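Local coordinates for protein peroxide stress regulator PerR, FUR family (Streptococcus pyogenes, PDB 4LMY) that probably senses peroxide stress as a zinc-binding, DNA-binding transcription factor of the ferric uptake regulator family, regulating the transcription of its target genes, at residues 2-7 with 97-102; 104-109 with 141-146; 77-82 with 90-95; 45-50 with 65-70. All coordinates share one frame; numbering follows the deposited sequence.

The N-terminal segment 2-7 folds back on strand 98-104 at a zinc ion (contact 1), closing a loop of some ninety residues. The winged-helix region lies inside that loop. There, contact 4 packs helix 47-54 against helix 63-75, and contact 3, next in series, closes the hairpin of strands 79-82 and 91-94. Contacts 3 and 4 touch, through the Y92 N to P45 O pair and the Y92 ring against L70. F78 of contact 3 also meets H97 of contact 1. Farther along, contact 2 joins the ends of strands 98-104 and 140-143 at a second zinc, its centre about 17 Å from that of contact 1.

Contact 1. Residues 2-7 with 97-102; sequences DIHSHQ and HQHVNV. With ZN (zinc ion), chain E.
The histidine-rich zinc site of this FUR-family protein is where the N-terminal segment 2-7 meets the start of strand 98-104. Four imidazoles from the two segments bind one zinc through NE2; H99 NE2 lies 2.1 Å from ZN and H97 NE2 2.2 Å from ZN. H19 of helix 12-22 supplies a further ligand. H4 and H97 come tip to tip, both with CG in the crowded position between backbone N and carbonyl carbon (chi1 66° and 65°), and their shared zinc brings H4 CE1 to 3.0 Å from H97 NE2. H99 turns its edge to the face of H4. Its own face receives the edge of H6, with planes at 87° and H6 CD2 offset toward the rim. No direct hydrogen bond joins the segments. Instead, second-shell bonds fix ring rotation: H4 ND1 donates to D2 O at 2.8 Å, almost straight and in the ring plane, and H6 ND1 bonds E22. One water accepts from H99 ND1 at 2.8 Å and donates to H4 O, bridging the segments in the plane of the H99 ring. The cluster is consistent with the regulatory metal site of PerR proteins, with two ligands, H4 and H6, from the N-terminal segment.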
loop_
_atom_site.group_PDB
_atom_site.type_symbol
_atom_site.label_atom_id
_atom_site.label_comp_id
_atom_site.label_asym_id
_atom_site.label_seq_id
_atom_site.Cartn_x
_atom_site.Cartn_y
_atom_site.Cartn_z
ATOM N N ASP B 2 2.685 17.151 5.738
ATOM C CA ASP B 2 1.687 17.732 4.847
ATOM C C ASP B 2 1.845 17.235 3.414
ATOM O O ASP B 2 2.950 16.913 2.977
ATOM C CB ASP B 2 1.745 19.262 4.883
ATOM C CG ASP B 2 0.825 19.855 5.932
ATOM O OD1 ASP B 2 -0.197 19.214 6.260
ATOM O OD2 ASP B 2 1.121 20.963 6.425
ATOM N N ILE B 3 0.731 17.178 2.693
ATOM C CA ILE B 3 0.728 16.729 1.306
ATOM C C ILE B 3 1.516 17.681 0.406
ATOM O O ILE B 3 1.291 18.890 0.418
ATOM C CB ILE B 3 -0.712 16.562 0.777
ATOM C CG1 ILE B 3 -1.432 15.460 1.557
ATOM C CG2 ILE B 3 -0.707 16.247 -0.709
ATOM C CD1 ILE B 3 -2.841 15.186 1.076
ATOM N N HIS B 4 2.443 17.124 -0.366
ATOM C CA HIS B 4 3.343 17.908 -1.204
ATOM C C HIS B 4 3.863 17.044 -2.347
ATOM O O HIS B 4 3.568 15.850 -2.414
ATOM C CB HIS B 4 4.524 18.405 -0.370
ATOM C CG HIS B 4 5.412 17.306 0.130
ATOM N ND1 HIS B 4 5.167 16.626 1.302
ATOM C CD2 HIS B 4 6.543 16.768 -0.388
ATOM C CE1 HIS B 4 6.109 15.718 1.488
ATOM N NE2 HIS B 4 6.956 15.786 0.478
ATOM N N SER B 5 4.646 17.646 -3.236
ATOM C CA SER B 5 5.243 16.919 -4.352
ATOM C C SER B 5 6.657 17.405 -4.654
ATOM O O SER B 5 6.974 18.577 -4.458
ATOM C CB SER B 5 4.378 17.051 -5.607
ATOM O OG SER B 5 5.069 16.576 -6.749
ATOM N N HIS B 6 7.503 16.498 -5.130
ATOM C CA HIS B 6 8.840 16.863 -5.581
ATOM C C HIS B 6 8.909 16.733 -7.095
ATOM O O HIS B 6 9.991 16.761 -7.686
ATOM C CB HIS B 6 9.899 15.973 -4.930
ATOM C CG HIS B 6 9.765 15.861 -3.444
ATOM N ND1 HIS B 6 10.322 16.772 -2.573
ATOM C CD2 HIS B 6 9.141 14.939 -2.675
ATOM C CE1 HIS B 6 10.042 16.420 -1.331
ATOM N NE2 HIS B 6 9.327 15.308 -1.365
ATOM N N GLN B 7 7.737 16.581 -7.707
ATOM C CA GLN B 7 7.592 16.472 -9.156
ATOM C C GLN B 7 8.312 15.261 -9.753
ATOM O O GLN B 7 8.701 15.275 -10.920
ATOM C CB GLN B 7 8.012 17.772 -9.857
ATOM C CG GLN B 7 7.066 18.946 -9.618
ATOM C CD GLN B 7 7.171 19.511 -8.215
ATOM O OE1 GLN B 7 8.263 19.820 -7.739
ATOM N NE2 GLN B 7 6.034 19.642 -7.541
ATOM N N HIS B 97 7.478 9.123 4.551
ATOM C CA HIS B 97 6.644 8.877 3.382
ATOM C C HIS B 97 7.462 8.660 2.112
ATOM O O HIS B 97 8.690 8.751 2.113
ATOM C CB HIS B 97 5.731 10.078 3.162
ATOM C CG HIS B 97 6.471 11.329 2.806
ATOM N ND1 HIS B 97 7.022 12.163 3.756
ATOM C CD2 HIS B 97 6.769 11.875 1.605
ATOM C CE1 HIS B 97 7.619 13.175 3.154
ATOM N NE2 HIS B 97 7.484 13.026 1.849
ATOM N N GLN B 98 6.763 8.384 1.019
ATOM C CA GLN B 98 7.390 8.307 -0.290
ATOM C C GLN B 98 6.461 8.957 -1.307
ATOM O O GLN B 98 5.363 9.401 -0.965
ATOM C CB GLN B 98 7.656 6.853 -0.682
ATOM C CG GLN B 98 6.394 6.068 -0.961
ATOM C CD GLN B 98 6.666 4.723 -1.595
ATOM O OE1 GLN B 98 5.800 3.856 -1.609
ATOM N NE2 GLN B 98 7.864 4.546 -2.137
ATOM N N HIS B 99 6.895 8.998 -2.558
ATOM C CA HIS B 99 6.070 9.566 -3.615
ATOM C C HIS B 99 5.967 8.603 -4.784
ATOM O O HIS B 99 6.976 8.134 -5.307
ATOM C CB HIS B 99 6.621 10.920 -4.055
ATOM C CG HIS B 99 6.697 11.915 -2.941
ATOM N ND1 HIS B 99 5.724 12.864 -2.722
ATOM C CD2 HIS B 99 7.615 12.081 -1.958
ATOM C CE1 HIS B 99 6.048 13.587 -1.664
ATOM N NE2 HIS B 99 7.189 13.128 -1.180
ATOM N N VAL B 100 4.730 8.319 -5.180
ATOM C CA VAL B 100 4.429 7.286 -6.161
ATOM C C VAL B 100 3.759 7.891 -7.391
ATOM O O VAL B 100 2.905 8.766 -7.273
ATOM C CB VAL B 100 3.486 6.224 -5.548
ATOM C CG1 VAL B 100 3.156 5.119 -6.552
ATOM C CG2 VAL B 100 4.099 5.644 -4.279
ATOM N N ASN B 101 4.147 7.425 -8.573
ATOM C CA ASN B 101 3.518 7.889 -9.805
ATOM C C ASN B 101 2.180 7.217 -10.083
ATOM O O ASN B 101 1.983 6.045 -9.766
ATOM C CB ASN B 101 4.439 7.662 -11.001
ATOM C CG ASN B 101 5.551 8.682 -11.081
ATOM O OD1 ASN B 101 5.429 9.792 -10.564
ATOM N ND2 ASN B 101 6.639 8.317 -11.745
ATOM N N VAL B 102 1.261 7.969 -10.674
ATOM C CA VAL B 102 0.077 7.371 -11.271
ATOM C C VAL B 102 0.089 7.719 -12.757
ATOM O O VAL B 102 0.205 8.887 -13.134
ATOM C CB VAL B 102 -1.240 7.804 -10.569
ATOM C CG1 VAL B 102 -1.415 9.314 -10.587
ATOM C CG2 VAL B 102 -2.433 7.110 -11.210
HETATM ZN ZN ZN E . 8.425 14.171 0.227
HETATM O O HOH W 1 3.498 13.612 -4.261
#

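Contact 2. Residues 104-109 with 141-146; sequences CEICGK and YGICPD. With ZN (zinc ion), chain F.
Three thiolates draw the loop after strand 98-104 onto the end of strand 140-143. C104, C107 and C144 each bind the zinc through SG, the C104 SG to ZN distance being 2.3 Å, and C147 completes the four-cysteine set. The tight part lies round C104. With SG anti to the backbone N (chi1 -177°), its sulfur accepts an almost straight bond from C144 N, 3.4 Å from C104 SG, and another from C107 N; a weaker one comes from I106 N. Such N-H donors would be expected to temper the negative charge of the thiolate. C107 and C144 hold SG in the crowded position between backbone N and carbonyl carbon, and C107 SG in turn accepts from K109 N. C104 pairs with G142 in a parallel bridge, where E105 N donates to G142 O at 2.8 Å, nearly along the C=O axis. Beside it, I143 CD1 rests 3.9 Å from I106 CG1. At the subunit interface E105 bends at chi2, so that OE1 lies 3.5 Å from Y141 CB; E105 OE1 is hydrogen-bonded to T134 and salt-bridged to R135 of the second subunit. K109 and D146 form the exposed, looser side, K109 NZ and D146 OD2 being 5.0 Å apart. Cysteines from a CxxC turn and a strand-to-helix junction form the structural zinc site found in many FUR-family proteins.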
loop_
_atom_site.group_PDB
_atom_site.type_symbol
_atom_site.label_atom_id
_atom_site.label_comp_id
_atom_site.label_asym_id
_atom_site.label_seq_id
_atom_site.Cartn_x
_atom_site.Cartn_y
_atom_site.Cartn_z
ATOM N N CYS B 104 -1.528 7.561 -16.662
ATOM C CA CYS B 104 -2.776 7.414 -17.399
ATOM C C CYS B 104 -2.654 6.323 -18.451
ATOM O O CYS B 104 -1.769 6.368 -19.304
ATOM C CB CYS B 104 -3.210 8.728 -18.054
ATOM S SG CYS B 104 -4.812 8.602 -18.910
ATOM N N GLU B 105 -3.552 5.346 -18.380
ATOM C CA GLU B 105 -3.551 4.218 -19.301
ATOM C C GLU B 105 -3.792 4.667 -20.739
ATOM O O GLU B 105 -3.333 4.023 -21.681
ATOM C CB GLU B 105 -4.632 3.215 -18.900
ATOM C CG GLU B 105 -4.555 2.747 -17.458
ATOM C CD GLU B 105 -4.033 1.333 -17.333
ATOM O OE1 GLU B 105 -4.528 0.597 -16.454
ATOM O OE2 GLU B 105 -3.128 0.959 -18.107
ATOM N N ILE B 106 -4.511 5.773 -20.899
ATOM C CA ILE B 106 -4.901 6.251 -22.224
ATOM C C ILE B 106 -3.891 7.199 -22.879
ATOM O O ILE B 106 -3.519 7.006 -24.037
ATOM C CB ILE B 106 -6.290 6.927 -22.184
ATOM C CG1 ILE B 106 -7.348 5.926 -21.703
ATOM C CG2 ILE B 106 -6.652 7.490 -23.546
ATOM C CD1 ILE B 106 -8.750 6.497 -21.615
ATOM N N CYS B 107 -3.449 8.218 -22.146
ATOM C CA CYS B 107 -2.588 9.245 -22.737
ATOM C C CYS B 107 -1.151 9.216 -22.223
ATOM O O CYS B 107 -0.269 9.844 -22.809
ATOM C CB CYS B 107 -3.188 10.642 -22.541
ATOM S SG CYS B 107 -3.052 11.287 -20.857
ATOM N N GLY B 108 -0.918 8.493 -21.131
ATOM C CA GLY B 108 0.421 8.338 -20.590
ATOM C C GLY B 108 0.866 9.443 -19.652
ATOM O O GLY B 108 1.991 9.420 -19.146
ATOM N N LYS B 109 -0.013 10.410 -19.413
ATOM C CA LYS B 109 0.310 11.515 -18.522
ATOM C C LYS B 109 0.543 11.005 -17.107
ATOM O O LYS B 109 -0.181 10.135 -16.619
ATOM C CB LYS B 109 -0.793 12.575 -18.536
ATOM C CG LYS B 109 -0.394 13.882 -17.879
ATOM C CD LYS B 109 -1.252 15.038 -18.368
ATOM C CE LYS B 109 -0.785 16.356 -17.766
ATOM N NZ LYS B 109 -1.221 17.533 -18.571
ATOM N N TYR B 141 -1.824 2.932 -11.917
ATOM C CA TYR B 141 -2.365 3.242 -13.230
ATOM C C TYR B 141 -3.807 3.695 -13.097
ATOM O O TYR B 141 -4.509 3.298 -12.169
ATOM C CB TYR B 141 -2.259 2.029 -14.154
ATOM C CG TYR B 141 -0.835 1.634 -14.448
ATOM C CD1 TYR B 141 -0.160 2.155 -15.544
ATOM C CD2 TYR B 141 -0.158 0.744 -13.624
ATOM C CE1 TYR B 141 1.150 1.800 -15.812
ATOM C CE2 TYR B 141 1.151 0.385 -13.883
ATOM C CZ TYR B 141 1.799 0.913 -14.979
ATOM O OH TYR B 141 3.102 0.555 -15.239
ATOM N N GLY B 142 -4.244 4.544 -14.018
ATOM C CA GLY B 142 -5.594 5.059 -13.961
ATOM C C GLY B 142 -5.947 5.894 -15.170
ATOM O O GLY B 142 -5.224 5.902 -16.159
ATOM N N ILE B 143 -7.074 6.586 -15.083
ATOM C CA ILE B 143 -7.497 7.489 -16.141
ATOM C C ILE B 143 -7.426 8.912 -15.602
ATOM O O ILE B 143 -8.060 9.231 -14.596
ATOM C CB ILE B 143 -8.934 7.181 -16.594
ATOM C CG1 ILE B 143 -9.106 5.682 -16.861
ATOM C CG2 ILE B 143 -9.295 7.994 -17.831
ATOM C CD1 ILE B 143 -8.226 5.155 -17.971
ATOM N N CYS B 144 -6.645 9.758 -16.262
ATOM C CA CYS B 144 -6.497 11.150 -15.841
ATOM C C CYS B 144 -7.814 11.914 -16.030
ATOM O O CYS B 144 -8.647 11.515 -16.844
ATOM C CB CYS B 144 -5.344 11.826 -16.601
ATOM S SG CYS B 144 -5.696 12.256 -18.338
ATOM N N PRO B 145 -8.019 12.995 -15.254
ATOM C CA PRO B 145 -9.247 13.795 -15.356
ATOM C C PRO B 145 -9.590 14.209 -16.792
ATOM O O PRO B 145 -10.759 14.159 -17.172
ATOM C CB PRO B 145 -8.927 15.021 -14.498
ATOM C CG PRO B 145 -8.010 14.485 -13.442
ATOM C CD PRO B 145 -7.172 13.435 -14.129
ATOM N N ASP B 146 -8.588 14.586 -17.579
ATOM C CA ASP B 146 -8.833 15.017 -18.953
ATOM C C ASP B 146 -9.348 13.879 -19.832
ATOM O O ASP B 146 -10.224 14.084 -20.673
ATOM C CB ASP B 146 -7.579 15.647 -19.568
ATOM C CG ASP B 146 -7.332 17.058 -19.068
ATOM O OD1 ASP B 146 -8.273 17.669 -18.518
ATOM O OD2 ASP B 146 -6.200 17.560 -19.231
HETATM ZN ZN ZN F . -5.061 10.676 -19.829
#

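Contact 3. Residues 77-82 with 90-95; sequences GFVSEL and TYYDFM
Backbone hydrogen bonds set the register between antiparallel strands 79-82 and 91-94. S80 pairs with D93 and L82 with Y91 as hydrogen-bonded pairs; V79-F94 and E81-Y92 are the non-hydrogen-bonded ones. The shortest bond runs from L82 N to Y91 O at 2.6 Å, practically straight at 178° and nearly along the C=O axis. Just beyond the regular ladder, M95 N donates to F78 O at 3.1 Å from above the carbonyl plane. CA-H...O contacts fill in between, such as V79 CA to D93 O at 3.4 Å.

Apolar contacts dominate the face carrying V79, E81, Y92 and F94. V79 splits its branches: CG1, anti to the backbone N, lies 3.8 Å from Y92 CB and at the edge of the Y92 ring, while CG2 meets F94 CD1 at 3.9 Å. The F94 ring also lies under F78 O, which sits 3.5 Å above its plane, toward the rim. E81 runs alongside Y92, CG 3.9 Å from CE1 of that ring, and its OE2 approaches T90 CG2. Helices 63-75 and 29-40 back this face.

The other face carries S80, L82, Y91 and D93, with L82 CD1 approaching D93 CB. M95, bent at chi2 and chi3, curls its CE back to 3.6 Å from S80 CB; S80 OG makes only a weak bond to D93 O. Y91 OH is bonded to D87 of the connecting loop. Preceded by a Schellman motif at G77 that ends helix 63-75, the two strands form the beta hairpin, or wing, of a winged-helix DNA-binding domain.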
loop_
_atom_site.group_PDB
_atom_site.type_symbol
_atom_site.label_atom_id
_atom_site.label_comp_id
_atom_site.label_asym_id
_atom_site.label_seq_id
_atom_site.Cartn_x
_atom_site.Cartn_y
_atom_site.Cartn_z
ATOM N N GLY B 77 10.940 14.920 10.627
ATOM C CA GLY B 77 9.683 14.195 10.562
ATOM C C GLY B 77 9.706 12.847 9.869
ATOM O O GLY B 77 8.707 12.436 9.279
ATOM N N PHE B 78 10.833 12.147 9.947
ATOM C CA PHE B 78 10.951 10.844 9.299
ATOM C C PHE B 78 11.077 9.698 10.301
ATOM O O PHE B 78 10.953 8.528 9.937
ATOM C CB PHE B 78 12.128 10.835 8.321
ATOM C CG PHE B 78 12.003 11.848 7.220
ATOM C CD1 PHE B 78 11.034 11.705 6.242
ATOM C CD2 PHE B 78 12.853 12.940 7.162
ATOM C CE1 PHE B 78 10.913 12.632 5.227
ATOM C CE2 PHE B 78 12.737 13.872 6.148
ATOM C CZ PHE B 78 11.764 13.716 5.179
ATOM N N VAL B 79 11.325 10.040 11.562
ATOM C CA VAL B 79 11.457 9.044 12.622
ATOM C C VAL B 79 10.725 9.510 13.881
ATOM O O VAL B 79 10.788 10.684 14.243
ATOM C CB VAL B 79 12.947 8.758 12.946
ATOM C CG1 VAL B 79 13.090 8.001 14.262
ATOM C CG2 VAL B 79 13.605 7.983 11.810
ATOM N N SER B 80 10.023 8.591 14.536
ATOM C CA SER B 80 9.322 8.906 15.776
ATOM C C SER B 80 9.972 8.242 16.987
ATOM O O SER B 80 10.425 7.100 16.912
ATOM C CB SER B 80 7.854 8.487 15.679
ATOM O OG SER B 80 7.734 7.151 15.223
ATOM N N GLU B 81 10.023 8.969 18.098
ATOM C CA GLU B 81 10.482 8.403 19.359
ATOM C C GLU B 81 9.307 7.714 20.037
ATOM O O GLU B 81 8.283 8.343 20.303
ATOM C CB GLU B 81 11.029 9.493 20.280
ATOM C CG GLU B 81 11.982 10.473 19.620
ATOM C CD GLU B 81 12.558 11.465 20.610
ATOM O OE1 GLU B 81 12.603 12.672 20.292
ATOM O OE2 GLU B 81 12.969 11.035 21.709
ATOM N N LEU B 82 9.451 6.424 20.316
ATOM C CA LEU B 82 8.380 5.670 20.957
ATOM C C LEU B 82 8.748 5.280 22.383
ATOM O O LEU B 82 9.926 5.194 22.729
ATOM C CB LEU B 82 8.034 4.420 20.147
ATOM C CG LEU B 82 7.645 4.616 18.681
ATOM C CD1 LEU B 82 7.120 3.311 18.103
ATOM C CD2 LEU B 82 6.621 5.731 18.521
ATOM N N THR B 90 14.379 5.122 25.030
ATOM C CA THR B 90 13.689 5.632 23.856
ATOM C C THR B 90 13.934 4.702 22.679
ATOM O O THR B 90 15.074 4.337 22.390
ATOM C CB THR B 90 14.166 7.047 23.488
ATOM O OG1 THR B 90 13.884 7.943 24.570
ATOM C CG2 THR B 90 13.463 7.537 22.230
ATOM N N TYR B 91 12.855 4.305 22.015
ATOM C CA TYR B 91 12.963 3.475 20.827
ATOM C C TYR B 91 12.529 4.273 19.608
ATOM O O TYR B 91 11.677 5.156 19.703
ATOM C CB TYR B 91 12.133 2.202 20.982
ATOM C CG TYR B 91 12.574 1.360 22.155
ATOM C CD1 TYR B 91 13.699 0.550 22.068
ATOM C CD2 TYR B 91 11.875 1.385 23.356
ATOM C CE1 TYR B 91 14.114 -0.215 23.137
ATOM C CE2 TYR B 91 12.280 0.621 24.431
ATOM C CZ TYR B 91 13.401 -0.176 24.317
ATOM O OH TYR B 91 13.811 -0.939 25.384
ATOM N N TYR B 92 13.127 3.964 18.465
ATOM C CA TYR B 92 12.924 4.762 17.266
ATOM C C TYR B 92 12.306 3.939 16.144
ATOM O O TYR B 92 12.587 2.753 16.003
ATOM C CB TYR B 92 14.252 5.373 16.812
ATOM C CG TYR B 92 14.882 6.274 17.851
ATOM C CD1 TYR B 92 14.672 7.645 17.828
ATOM C CD2 TYR B 92 15.681 5.751 18.862
ATOM C CE1 TYR B 92 15.242 8.472 18.777
ATOM C CE2 TYR B 92 16.253 6.569 19.817
ATOM C CZ TYR B 92 16.032 7.928 19.768
ATOM O OH TYR B 92 16.603 8.748 20.716
ATOM N N ASP B 93 11.459 4.580 15.347
ATOM C CA ASP B 93 10.796 3.905 14.241
ATOM C C ASP B 93 10.715 4.813 13.026
ATOM O O ASP B 93 10.252 5.949 13.121
ATOM C CB ASP B 93 9.387 3.476 14.646
ATOM C CG ASP B 93 8.698 2.656 13.575
ATOM O OD1 ASP B 93 9.326 1.707 13.057
ATOM O OD2 ASP B 93 7.533 2.962 13.247
ATOM N N PHE B 94 11.164 4.310 11.882
ATOM C CA PHE B 94 11.063 5.061 10.640
ATOM C C PHE B 94 9.634 4.985 10.111
ATOM O O PHE B 94 9.072 3.897 9.990
ATOM C CB PHE B 94 12.043 4.514 9.599
ATOM C CG PHE B 94 12.157 5.369 8.368
ATOM C CD1 PHE B 94 13.128 6.352 8.279
ATOM C CD2 PHE B 94 11.286 5.196 7.304
ATOM C CE1 PHE B 94 13.232 7.142 7.151
ATOM C CE2 PHE B 94 11.385 5.984 6.176
ATOM C CZ PHE B 94 12.361 6.957 6.098
ATOM N N MET B 95 9.046 6.137 9.803
ATOM C CA MET B 95 7.698 6.172 9.239
ATOM C C MET B 95 7.585 7.161 8.076
ATOM O O MET B 95 6.487 7.479 7.617
ATOM C CB MET B 95 6.648 6.446 10.329
ATOM C CG MET B 95 6.334 7.913 10.622
ATOM S SD MET B 95 7.763 8.926 11.040
ATOM C CE MET B 95 7.130 9.829 12.451
#

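Contact 4. Residues 45-50 with 65-70; sequences PSADKI and TVYNNL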
loop_
_atom_site.group_PDB
_atom_site.type_symbol
_atom_site.label_atom_id
_atom_site.label_comp_id
_atom_site.label_asym_id
_atom_site.label_seq_id
_atom_site.Cartn_x
_atom_site.Cartn_y
_atom_site.Cartn_z
ATOM N N PRO B 45 14.425 0.067 17.147
ATOM C CA PRO B 45 15.719 0.005 17.830
ATOM C C PRO B 45 15.989 1.207 18.724
ATOM O O PRO B 45 15.522 2.314 18.456
ATOM C CB PRO B 45 16.718 -0.013 16.670
ATOM C CG PRO B 45 16.030 0.731 15.587
ATOM C CD PRO B 45 14.577 0.356 15.710
ATOM N N SER B 46 16.742 0.969 19.789
ATOM C CA SER B 46 17.241 2.044 20.629
ATOM C C SER B 46 18.446 2.670 19.941
ATOM O O SER B 46 18.936 2.146 18.941
ATOM C CB SER B 46 17.663 1.492 21.987
ATOM O OG SER B 46 18.746 0.592 21.835
ATOM N N ALA B 47 18.925 3.785 20.480
ATOM C CA ALA B 47 20.120 4.426 19.946
ATOM C C ALA B 47 21.321 3.497 20.069
ATOM O O ALA B 47 22.177 3.457 19.185
ATOM C CB ALA B 47 20.388 5.736 20.669
ATOM N N ASP B 48 21.376 2.744 21.166
ATOM C CA ASP B 48 22.472 1.810 21.399
ATOM C C ASP B 48 22.473 0.681 20.376
ATOM O O ASP B 48 23.530 0.283 19.887
ATOM C CB ASP B 48 22.407 1.226 22.811
ATOM C CG ASP B 48 23.623 0.383 23.148
ATOM O OD1 ASP B 48 24.735 0.948 23.226
ATOM O OD2 ASP B 48 23.471 -0.842 23.339
ATOM N N LYS B 49 21.286 0.171 20.061
ATOM C CA LYS B 49 21.143 -0.908 19.086
ATOM C C LYS B 49 21.641 -0.475 17.713
ATOM O O LYS B 49 22.400 -1.197 17.065
ATOM C CB LYS B 49 19.688 -1.365 18.984
ATOM C CG LYS B 49 19.447 -2.385 17.878
ATOM C CD LYS B 49 19.135 -3.761 18.437
ATOM C CE LYS B 49 19.078 -4.807 17.334
ATOM N NZ LYS B 49 20.416 -5.395 17.037
ATOM N N ILE B 50 21.204 0.703 17.276
ATOM C CA ILE B 50 21.666 1.277 16.018
ATOM C C ILE B 50 23.185 1.381 16.025
ATOM O O ILE B 50 23.857 0.954 15.086
ATOM C CB ILE B 50 21.081 2.684 15.794
ATOM C CG1 ILE B 50 19.551 2.645 15.792
ATOM C CG2 ILE B 50 21.613 3.281 14.501
ATOM C CD1 ILE B 50 18.905 4.017 15.788
ATOM N N THR B 65 27.224 10.241 17.513
ATOM C CA THR B 65 26.926 10.314 16.087
ATOM C C THR B 65 25.502 9.843 15.812
ATOM O O THR B 65 24.762 10.472 15.059
ATOM C CB THR B 65 27.908 9.462 15.269
ATOM O OG1 THR B 65 29.245 9.928 15.491
ATOM C CG2 THR B 65 27.585 9.549 13.787
ATOM N N VAL B 66 25.125 8.735 16.441
ATOM C CA VAL B 66 23.779 8.193 16.296
ATOM C C VAL B 66 22.721 9.169 16.816
ATOM O O VAL B 66 21.721 9.422 16.143
ATOM C CB VAL B 66 23.645 6.823 16.990
ATOM C CG1 VAL B 66 22.218 6.317 16.901
ATOM C CG2 VAL B 66 24.614 5.820 16.368
ATOM N N TYR B 67 22.951 9.723 18.005
ATOM C CA TYR B 67 22.053 10.728 18.573
ATOM C C TYR B 67 21.894 11.922 17.632
ATOM O O TYR B 67 20.782 12.407 17.411
ATOM C CB TYR B 67 22.587 11.218 19.923
ATOM C CG TYR B 67 22.228 10.353 21.111
ATOM C CD1 TYR B 67 20.942 9.849 21.271
ATOM C CD2 TYR B 67 23.172 10.053 22.083
ATOM C CE1 TYR B 67 20.611 9.066 22.365
ATOM C CE2 TYR B 67 22.851 9.272 23.178
ATOM C CZ TYR B 67 21.570 8.779 23.313
ATOM O OH TYR B 67 21.250 8.002 24.402
ATOM N N ASN B 68 23.013 12.387 17.084
ATOM C CA ASN B 68 23.014 13.530 16.176
ATOM C C ASN B 68 22.148 13.274 14.951
ATOM O O ASN B 68 21.354 14.126 14.545
ATOM C CB ASN B 68 24.437 13.877 15.733
ATOM C CG ASN B 68 25.262 14.503 16.843
ATOM O OD1 ASN B 68 24.722 14.988 17.837
ATOM N ND2 ASN B 68 26.578 14.500 16.674
ATOM N N ASN B 69 22.304 12.091 14.368
ATOM C CA ASN B 69 21.548 11.724 13.176
ATOM C C ASN B 69 20.065 11.511 13.462
ATOM O O ASN B 69 19.211 11.916 12.673
ATOM C CB ASN B 69 22.151 10.480 12.524
ATOM C CG ASN B 69 23.351 10.802 11.658
ATOM O OD1 ASN B 69 23.212 11.062 10.463
ATOM N ND2 ASN B 69 24.539 10.784 12.255
ATOM N N LEU B 70 19.763 10.874 14.590
ATOM C CA LEU B 70 18.380 10.661 15.005
ATOM C C LEU B 70 17.669 11.989 15.254
ATOM O O LEU B 70 16.489 12.137 14.940
ATOM C CB LEU B 70 18.318 9.788 16.259
ATOM C CG LEU B 70 18.729 8.323 16.092
ATOM C CD1 LEU B 70 18.747 7.613 17.433
ATOM C CD2 LEU B 70 17.810 7.601 15.113
#
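Five side chains, A47 and I50 from helix 47-54 and V66, Y67 and L70 from helix 63-75, make up this interhelical contact, which is packed through apolar side chains and contains no hydrogen bond between the segments. A47 is the smallest and sits at the centre. Its CB lies 3.7 Å from Y67 CE1 and 4.1 Å from L70 CD1, while its carbonyl O lies 3.7 Å from V66 CG1. That methyl group is placed by a V66 torsion that sets CG1 anti to the backbone N (chi1 177°), directing it between A47 and I50.

I50 has CG1 anti to the carbonyl carbon (chi1 -58°) and CD1 extended beyond it. This divides its branches between two partners: CG2 reaches V66 CG1 at 3.9 Å, crossing obliquely, and CD1 meets L70 CD2 tip to tip at 3.8 Å. L70 likewise has CG anti to its carbonyl carbon, with a trans second torsion, so CD2 and CD1 both approach I50 CD1, and CD1 also meets A47 CB. The Y67 ring approaches along the exposed margin, touching A47 CB chiefly with CE1, CD1 standing a little farther off.

The helix beginnings and turns are fixed locally. S46, the N-cap, holds OG between backbone N and carbonyl carbon (chi1 64°) and accepts from K49 N at 3.1 Å. N69 ND2 donates to T65 O at 2.8 Å, coming from above the carbonyl plane. M38 and Y37 of helix 29-40 cover I50, and Y92 of the hairpin covers L70. Helix packing of this kind forms the helix-turn-helix core of the winged-helix domain, in which helix 63-75 corresponds to the probable DNA-recognition helix.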